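PDB 6KHR: formate-dependent phosphoribosylglycinamide formyltransferase from Mycobacterium tuberculosis H37Rv, which belongs to the ATP-grasp superfamily, carrying its characteristic domain, and assembles here as a pair of identical chains. Local coordinates for residues A[313-316]-A[317-320]; A[396-399]-A[400-403]; A[383-386]-A[387-391]; A[32-35]-A[36-40]. One frame throughout, in Å; residues are numbered along the deposited sequence.

Interaction 1 (A[313-316]-A[317-320])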
loop_
_atom_site.group_PDB
_atom_site.type_symbol
_atom_site.label_atom_id
_atom_site.label_comp_id
_atom_site.label_asym_id
_atom_site.label_seq_id
_atom_site.Cartn_x
_atom_site.Cartn_y
_atom_site.Cartn_z
ATOM N N SER A 313 10.912 7.756 8.295
ATOM C CA SER A 313 11.732 7.574 7.099
ATOM C C SER A 313 11.336 6.340 6.292
ATOM O O SER A 313 11.617 6.293 5.089
ATOM C CB SER A 313 13.211 7.484 7.453
ATOM O OG SER A 313 13.477 6.305 8.173
ATOM N N ALA A 314 10.681 5.359 6.921
ATOM C CA ALA A 314 10.269 4.142 6.228
ATOM C C ALA A 314 9.224 4.398 5.135
ATOM O O ALA A 314 9.035 3.527 4.278
ATOM C CB ALA A 314 9.721 3.131 7.240
ATOM N N TRP A 315 8.546 5.561 5.153
ATOM C CA TRP A 315 7.468 5.840 4.202
ATOM C C TRP A 315 7.886 5.650 2.750
ATOM O O TRP A 315 7.046 5.323 1.906
ATOM C CB TRP A 315 6.955 7.273 4.373
ATOM C CG TRP A 315 5.888 7.388 5.385
ATOM C CD1 TRP A 315 5.998 7.925 6.629
ATOM C CD2 TRP A 315 4.532 6.937 5.254
ATOM N NE1 TRP A 315 4.796 7.846 7.277
ATOM C CE2 TRP A 315 3.880 7.239 6.462
ATOM C CE3 TRP A 315 3.806 6.326 4.226
ATOM C CZ2 TRP A 315 2.542 6.943 6.675
ATOM C CZ3 TRP A 315 2.472 6.046 4.434
ATOM C CH2 TRP A 315 1.852 6.357 5.653
ATOM N N VAL A 316 9.164 5.868 2.429
ATOM C CA VAL A 316 9.611 5.669 1.050
ATOM C C VAL A 316 9.312 4.254 0.578
ATOM O O VAL A 316 9.053 4.038 -0.614
ATOM C CB VAL A 316 11.119 6.002 0.913
ATOM C CG1 VAL A 316 11.968 5.096 1.798
ATOM C CG2 VAL A 316 11.575 5.868 -0.510
ATOM N N THR A 317 9.304 3.275 1.499
ATOM C CA THR A 317 9.152 1.875 1.110
ATOM C C THR A 317 7.797 1.602 0.469
ATOM O O THR A 317 7.702 0.679 -0.353
ATOM C CB THR A 317 9.385 0.923 2.305
ATOM O OG1 THR A 317 8.473 1.216 3.374
ATOM C CG2 THR A 317 10.834 1.019 2.816
ATOM N N VAL A 318 6.780 2.430 0.766
ATOM C CA VAL A 318 5.448 2.232 0.186
ATOM C C VAL A 318 5.533 2.127 -1.330
ATOM O O VAL A 318 4.744 1.409 -1.955
ATOM C CB VAL A 318 4.485 3.361 0.641
ATOM C CG1 VAL A 318 3.213 3.350 -0.164
ATOM C CG2 VAL A 318 4.152 3.225 2.125
ATOM N N ARG A 319 6.523 2.792 -1.941
ATOM C CA ARG A 319 6.718 2.720 -3.384
ATOM C C ARG A 319 8.056 2.148 -3.825
ATOM O O ARG A 319 8.172 1.761 -4.992
ATOM C CB ARG A 319 6.566 4.109 -4.031
ATOM C CG ARG A 319 5.149 4.628 -4.095
ATOM C CD ARG A 319 4.324 3.734 -5.001
ATOM N NE ARG A 319 2.906 4.032 -4.903
ATOM C CZ ARG A 319 1.947 3.177 -5.236
ATOM N NH1 ARG A 319 2.270 1.972 -5.690
ATOM N NH2 ARG A 319 0.669 3.523 -5.117
ATOM N N SER A 320 9.069 2.089 -2.959
ATOM C CA SER A 320 10.381 1.650 -3.437
ATOM C C SER A 320 10.655 0.167 -3.224
ATOM O O SER A 320 11.571 -0.372 -3.857
ATOM C CB SER A 320 11.492 2.454 -2.771
ATOM O OG SER A 320 11.245 2.577 -1.385
#
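The indole of Trp315 and the side chain of Val318 run side by side in the same direction. CG2 of Val318 approaches the six-membered part of the ring obliquely, 3.8 Å from CE3 of Trp315. Val391 packs on the opposite side of the indole, and Phe326 meets it in an edge-to-face stack, so this large flat group is gripped by apolar neighbours from several directions. With CG1 of Val318 anti to the backbone N (chi1 168°), CG2 is left beside that N, on the indole side.

The polar half of the contact is a run of carbonyls turned toward the next turn of chain. O of Ala314 receives two donors from one residue: Thr317 N at 2.8 Å, from above the carbonyl plane, and the Thr317 hydroxyl. OG1 of Thr317 sits between its own N and carbonyl carbon, which folds it back over the turn, and it also serves as partner to the N-H of Val325. Val318 N reaches Trp315 O at 3.1 Å. O of Val316 is shared as well: Ser320 N comes to it within the carbonyl plane at 3.0 Å, Arg319 N from above the plane at 3.1 Å. Ser320 OG lies near the same oxygen but also pairs with Gln261.

Arg319 leads outward, to salt bridges with Asp381 and with Glu327 of the second subunit. The mixture of i+3 bonds with an i+4 bond at Val316 is characteristic of a tight 3-10-like turn running into a short helix, here held against the large antiparallel sheet of the ATP-grasp protein.

Interaction 2 (A[396-399]-A[400-403]); sequences APEV and AIAR
Glu398 and Ile401 lie side by side at the start of helix 399-413, where Glu398 occupies the N-cap position and strand 390-395 has just ended. The Glu398 side chain leaves with CG beside the backbone N and then bends sharply at chi2 (79°), which turns the carboxylate back toward Pro397, away from the body of the helix. Its OE1 comes close to the CD1 methyl of Ile401, at 3.2 Å.

Ile401 uses its two branches for different neighbours. CG1 stands beside the backbone N (chi1 -61°) and carries CD1 to Glu398, while CG2, anti to that N, faces the methyl of Ala396, with CG2 and Ala396 CB 3.6 Å apart. The same Ala396 CB also rests 3.8 Å from CB of Ala402, so one small methyl from the preceding loop touches two successive residues of the first turn. Ala396 is fixed in turn by bonds from its backbone to Ser344 and Pro345.

On another flank of the turn, CG1 of Val399 meets CD of Arg403 at 3.9 Å, the two side chains crossing at a slant. Arg403 bends at chi3 and carries its guanidinium onward to a salt bridge with Glu258 and a cation-pi contact with Trp260. Two i+4 backbone bonds close the turn: Ala402 N to Glu398 O, 2.9 Å, and Arg403 N to Val399 O, 2.7 Å.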
loop_
_atom_site.group_PDB
_atom_site.type_symbol
_atom_site.label_atom_id
_atom_site.label_comp_id
_atom_site.label_asym_id
_atom_site.label_seq_id
_atom_site.Cartn_x
_atom_site.Cartn_y
_atom_site.Cartn_z
ATOM N N ALA A 396 12.204 6.577 -9.533
ATOM C CA ALA A 396 13.017 6.946 -10.683
ATOM C C ALA A 396 14.093 5.894 -10.876
ATOM O O ALA A 396 14.363 5.098 -9.956
ATOM C CB ALA A 396 13.675 8.308 -10.466
ATOM N N PRO A 397 14.737 5.849 -12.040
ATOM C CA PRO A 397 15.909 4.971 -12.185
ATOM C C PRO A 397 17.071 5.389 -11.324
ATOM O O PRO A 397 17.976 4.577 -11.123
ATOM C CB PRO A 397 16.265 5.072 -13.673
ATOM C CG PRO A 397 15.022 5.539 -14.341
ATOM C CD PRO A 397 14.263 6.375 -13.327
ATOM N N GLU A 398 17.100 6.614 -10.802
ATOM C CA GLU A 398 18.180 7.025 -9.912
ATOM C C GLU A 398 17.626 7.773 -8.715
ATOM O O GLU A 398 16.607 8.473 -8.808
ATOM C CB GLU A 398 19.209 7.905 -10.609
ATOM C CG GLU A 398 20.151 7.158 -11.510
ATOM C CD GLU A 398 19.512 6.819 -12.843
ATOM O OE1 GLU A 398 18.806 7.689 -13.425
ATOM O OE2 GLU A 398 19.702 5.671 -13.297
ATOM N N VAL A 399 18.319 7.610 -7.585
ATOM C CA VAL A 399 17.902 8.273 -6.353
ATOM C C VAL A 399 17.861 9.774 -6.560
ATOM O O VAL A 399 16.955 10.460 -6.069
ATOM C CB VAL A 399 18.834 7.884 -5.186
ATOM C CG1 VAL A 399 18.532 8.721 -3.964
ATOM C CG2 VAL A 399 18.667 6.424 -4.868
ATOM N N ALA A 400 18.818 10.296 -7.325
ATOM C CA ALA A 400 18.914 11.736 -7.520
ATOM C C ALA A 400 17.674 12.275 -8.220
ATOM O O ALA A 400 17.111 13.297 -7.804
ATOM C CB ALA A 400 20.176 12.062 -8.315
ATOM N N ILE A 401 17.222 11.594 -9.283
ATOM C CA ILE A 401 15.971 11.993 -9.911
ATOM C C ILE A 401 14.814 11.780 -8.945
ATOM O O ILE A 401 13.909 12.617 -8.840
ATOM C CB ILE A 401 15.763 11.232 -11.234
ATOM C CG1 ILE A 401 16.884 11.531 -12.219
ATOM C CG2 ILE A 401 14.411 11.576 -11.863
ATOM C CD1 ILE A 401 17.100 10.397 -13.190
ATOM N N ALA A 402 14.846 10.682 -8.191
ATOM C CA ALA A 402 13.735 10.404 -7.296
ATOM C C ALA A 402 13.611 11.474 -6.210
ATOM O O ALA A 402 12.494 11.860 -5.840
ATOM C CB ALA A 402 13.897 9.003 -6.726
ATOM N N ARG A 403 14.734 12.015 -5.739
ATOM C CA ARG A 403 14.646 13.097 -4.759
ATOM C C ARG A 403 14.165 14.394 -5.395
ATOM O O ARG A 403 13.373 15.129 -4.790
ATOM C CB ARG A 403 15.990 13.304 -4.065
ATOM C CG ARG A 403 16.361 12.155 -3.168
ATOM C CD ARG A 403 17.720 12.320 -2.591
ATOM N NE ARG A 403 17.769 13.476 -1.703
ATOM C CZ ARG A 403 18.866 13.884 -1.075
ATOM N NH1 ARG A 403 20.011 13.235 -1.235
ATOM N NH2 ARG A 403 18.822 14.945 -0.292
#

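Interaction 3 (A[383-386]-A[387-391]); sequences VIFG and RGLGV
Phe385 and Leu389 pack against each other just where the beta hairpin of strands 380-384 and 390-395 gives way to its connecting loop. Their side chains run alongside and point the same way: the two CB atoms of Phe385 and Leu389 are 3.5 Å apart, and CD1 of Leu389 lies obliquely to the aromatic ring, its nearest ring atom being CD2 of Phe385. This is the compact end of the contact. Outside the hairpin the ring packs on helix 36-47, against Glu36, Arg39 and Glu40.

Farther into the sheet the strands pair regularly. Val383 and Val391 form an antiparallel hydrogen-bonded pair, with both N to O distances between Val383 and Val391 at 3.0 Å. On one face of the sheet, Val383 CB lies 4.2 Å from Val391 CB. Ile384 and Gly390 follow as a non-hydrogen-bonded pair; Ile384, at the edge of the sheet within this chain, bonds through its backbone to the second subunit and packs on Gly49 there.

The loop is the loose side. Gly386, Arg387 and Gly388 are exposed, and Arg387 and Gly388 are poorly ordered. Gly386 has a positive phi (117°) with backbone angles that would jam a CB against the carbonyl oxygen of Phe385. The last link before this loop is only weak: Phe385 N reaches Leu389 O over 2.9 Å, but with a bent N-H...O angle of 130°.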
loop_
_atom_site.group_PDB
_atom_site.type_symbol
_atom_site.label_atom_id
_atom_site.label_comp_id
_atom_site.label_asym_id
_atom_site.label_seq_id
_atom_site.Cartn_x
_atom_site.Cartn_y
_atom_site.Cartn_z
ATOM N N VAL A 383 0.089 10.386 -0.256
ATOM C CA VAL A 383 -0.776 9.810 0.803
ATOM C C VAL A 383 -1.258 10.985 1.646
ATOM O O VAL A 383 -0.465 11.503 2.358
ATOM C CB VAL A 383 -0.018 8.793 1.663
ATOM C CG1 VAL A 383 -0.962 7.958 2.489
ATOM C CG2 VAL A 383 0.852 7.888 0.847
ATOM N N ILE A 384 -2.520 11.388 1.511
ATOM C CA ILE A 384 -3.128 12.539 2.237
ATOM C C ILE A 384 -3.639 12.037 3.576
ATOM O O ILE A 384 -4.206 10.982 3.585
ATOM C CB ILE A 384 -4.239 13.168 1.389
ATOM C CG1 ILE A 384 -3.643 13.729 0.116
ATOM C CG2 ILE A 384 -4.960 14.256 2.145
ATOM C CD1 ILE A 384 -2.356 14.352 0.392
ATOM N N PHE A 385 -3.503 12.811 4.648
ATOM C CA PHE A 385 -3.847 12.224 5.959
ATOM C C PHE A 385 -4.568 13.138 6.948
ATOM O O PHE A 385 -4.493 12.771 8.120
ATOM C CB PHE A 385 -2.555 11.786 6.648
ATOM C CG PHE A 385 -2.227 10.336 6.435
ATOM C CD1 PHE A 385 -3.218 9.373 6.533
ATOM C CD2 PHE A 385 -0.942 9.944 6.123
ATOM C CE1 PHE A 385 -2.940 8.037 6.318
ATOM C CE2 PHE A 385 -0.671 8.604 5.911
ATOM C CZ PHE A 385 -1.662 7.656 6.011
ATOM N N GLY A 386 -5.237 14.222 6.578
ATOM C CA GLY A 386 -5.887 14.953 7.688
ATOM C C GLY A 386 -5.326 16.345 7.861
ATOM O O GLY A 386 -5.141 16.993 6.823
ATOM N N ARG A 387 -5.034 16.828 9.079
ATOM C CA ARG A 387 -4.564 18.200 8.945
ATOM C C ARG A 387 -3.042 18.214 8.980
ATOM O O ARG A 387 -2.431 17.661 9.901
ATOM C CB ARG A 387 -5.142 19.103 10.039
ATOM C CG ARG A 387 -4.916 18.629 11.467
ATOM C CD ARG A 387 -5.152 19.753 12.472
ATOM N NE ARG A 387 -6.504 20.293 12.396
ATOM C CZ ARG A 387 -6.951 21.296 13.147
ATOM N NH1 ARG A 387 -6.153 21.870 14.037
ATOM N NH2 ARG A 387 -8.200 21.723 13.012
ATOM N N GLY A 388 -2.437 18.825 7.966
ATOM C CA GLY A 388 -1.000 18.973 7.920
ATOM C C GLY A 388 -0.212 17.702 7.713
ATOM O O GLY A 388 1.022 17.763 7.675
ATOM N N LEU A 389 -0.863 16.547 7.585
ATOM C CA LEU A 389 -0.152 15.290 7.382
ATOM C C LEU A 389 -0.311 14.848 5.933
ATOM O O LEU A 389 -1.435 14.704 5.435
ATOM C CB LEU A 389 -0.650 14.201 8.338
ATOM C CG LEU A 389 0.438 13.215 8.802
ATOM C CD1 LEU A 389 0.845 12.218 7.733
ATOM C CD2 LEU A 389 1.667 13.980 9.281
ATOM N N GLY A 390 0.816 14.652 5.262
ATOM C CA GLY A 390 0.825 14.095 3.930
ATOM C C GLY A 390 2.209 13.591 3.608
ATOM O O GLY A 390 3.199 14.043 4.187
ATOM N N VAL A 391 2.278 12.648 2.676
ATOM C CA VAL A 391 3.536 12.097 2.198
ATOM C C VAL A 391 3.612 12.292 0.694
ATOM O O VAL A 391 2.698 11.894 -0.041
ATOM C CB VAL A 391 3.684 10.607 2.559
ATOM C CG1 VAL A 391 5.005 10.082 2.032
ATOM C CG2 VAL A 391 3.564 10.388 4.076
#

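Interaction 4 (A[32-35]-A[36-40])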
loop_
_atom_site.group_PDB
_atom_site.type_symbol
_atom_site.label_atom_id
_atom_site.label_comp_id
_atom_site.label_asym_id
_atom_site.label_seq_id
_atom_site.Cartn_x
_atom_site.Cartn_y
_atom_site.Cartn_z
ATOM N N LEU A 32 -2.138 -1.255 19.521
ATOM C CA LEU A 32 -2.036 -0.188 20.511
ATOM C C LEU A 32 -1.499 1.058 19.810
ATOM O O LEU A 32 -0.317 1.125 19.434
ATOM C CB LEU A 32 -1.146 -0.621 21.674
ATOM C CG LEU A 32 -1.770 -1.396 22.848
ATOM C CD1 LEU A 32 -3.069 -2.104 22.480
ATOM C CD2 LEU A 32 -0.778 -2.387 23.443
ATOM N N GLY A 33 -2.370 2.031 19.609
ATOM C CA GLY A 33 -2.056 3.206 18.817
ATOM C C GLY A 33 -2.865 3.171 17.534
ATOM O O GLY A 33 -3.045 2.113 16.916
ATOM N N SER A 34 -3.383 4.329 17.165
ATOM C CA SER A 34 -4.230 4.403 15.962
ATOM C C SER A 34 -3.883 5.643 15.171
ATOM O O SER A 34 -4.773 6.254 14.645
ATOM C CB SER A 34 -5.656 4.415 16.313
ATOM O OG SER A 34 -6.011 3.189 16.878
ATOM N N ALA A 35 -2.601 5.901 14.993
ATOM C CA ALA A 35 -2.176 7.071 14.209
ATOM C C ALA A 35 -2.068 6.723 12.726
ATOM O O ALA A 35 -2.559 5.715 12.296
ATOM C CB ALA A 35 -0.888 7.610 14.748
ATOM N N GLU A 36 -1.354 7.536 11.977
ATOM C CA GLU A 36 -1.346 7.330 10.519
ATOM C C GLU A 36 -0.812 5.976 10.099
ATOM O O GLU A 36 -1.537 5.311 9.391
ATOM C CB GLU A 36 -0.885 8.539 9.731
ATOM C CG GLU A 36 -2.013 9.527 9.565
ATOM C CD GLU A 36 -2.086 10.570 10.662
ATOM O OE1 GLU A 36 -1.218 10.552 11.534
ATOM O OE2 GLU A 36 -3.008 11.392 10.630
ATOM N N PRO A 37 0.498 5.353 10.445
ATOM C CA PRO A 37 1.088 4.058 10.078
ATOM C C PRO A 37 0.306 2.895 10.646
ATOM O O PRO A 37 0.304 1.801 10.064
ATOM C CB PRO A 37 2.509 4.130 10.658
ATOM C CG PRO A 37 2.773 5.561 10.891
ATOM C CD PRO A 37 1.438 6.157 11.250
ATOM N N SER A 38 -0.365 3.123 11.778
ATOM C CA SER A 38 -1.323 2.161 12.306
ATOM C C SER A 38 -2.436 1.871 11.295
ATOM O O SER A 38 -2.938 0.741 11.231
ATOM C CB SER A 38 -1.885 2.702 13.619
ATOM O OG SER A 38 -2.618 1.726 14.326
ATOM N N ARG A 39 -2.818 2.859 10.476
ATOM C CA ARG A 39 -3.882 2.617 9.506
ATOM C C ARG A 39 -3.403 1.743 8.354
ATOM O O ARG A 39 -4.104 0.814 7.939
ATOM C CB ARG A 39 -4.443 3.936 8.971
ATOM C CG ARG A 39 -5.436 3.740 7.833
ATOM C CD ARG A 39 -5.893 5.038 7.165
ATOM N NE ARG A 39 -6.721 4.759 5.990
ATOM C CZ ARG A 39 -6.270 4.763 4.737
ATOM N NH1 ARG A 39 -4.993 5.054 4.486
ATOM N NH2 ARG A 39 -7.094 4.486 3.733
ATOM N N GLU A 40 -2.213 2.019 7.835
ATOM C CA GLU A 40 -1.694 1.233 6.724
ATOM C C GLU A 40 -1.414 -0.205 7.158
ATOM O O GLU A 40 -1.801 -1.157 6.471
ATOM C CB GLU A 40 -0.432 1.909 6.161
ATOM C CG GLU A 40 -0.606 3.386 5.846
ATOM C CD GLU A 40 -1.299 3.633 4.506
ATOM O OE1 GLU A 40 -1.180 2.768 3.613
ATOM O OE2 GLU A 40 -1.959 4.688 4.347
#
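Ser38 reaches back from the first turn of helix 36-47 to the loop before it, and its hydroxyl makes a hydrogen bond across the contact: OG of Ser38 donates to Gly33 O over 2.7 Å. A chi1 of -169° swings OG away from the backbone N of Ser38 and aims it at the loop; it meets the Gly33 carbonyl from above the plane, 39° out of it. A backbone bond runs alongside, but weakly, from Arg39 N to Ala35 O at 3.4 Å. The same N-H of Arg39 makes a shorter i+3 bond to Glu36 O at 3.0 Å, inside the helix.

The ionic part lies on the helix. NH1 of Arg39 forms a salt bridge with OE2 of Glu40, 3.1 Å away, while NH2 of Arg39 is hydrogen-bonded to Gln46 of the second subunit.

Apolar contact is slight. CB of Ala35 is 4.4 Å from CD of Pro37, whose ring packs on Phe326 and Pro310 beyond.

Strand 28-32, this loop and helix 36-47 form the first strand-to-helix connection of a parallel sheet with order 3-2-1-4-5, as in Rossmann-like domains. The bend passes through Gly33, whose phi is positive, and Ser34, whose N-H is held by Asp56. The chemistry implies a loop tied twice at Gly33, to strand 51-56 by a backbone bond with Val55 and to the helix by the Ser38 hydroxyl on its carbonyl, and an arginine charge probably balanced locally by Glu40 while its other nitrogen reaches across the subunit interface.

In the fold
Interactions 1, 3 and 4 form one connected cluster, with centres 13 to 16 Å apart, and interaction 2 stands aside. Trp315 of interaction 1 joins the other two: its CH2 lies 3.4 Å from CE2 of Phe385 in the hairpin 383-391 and 3.9 Å from CG of Glu40 in interaction 4. Interactions 3 and 4 touch directly, Phe385 CZ lying 3.4 Å from Glu40 OE2. The N-terminal parallel-sheet region thus meets the large antiparallel sheet here. Interaction 2 has its nearest atoms about 7 Å from interaction 1 and about 19 Å from interaction 4, but strand 390-395 leads from interaction 3 to it.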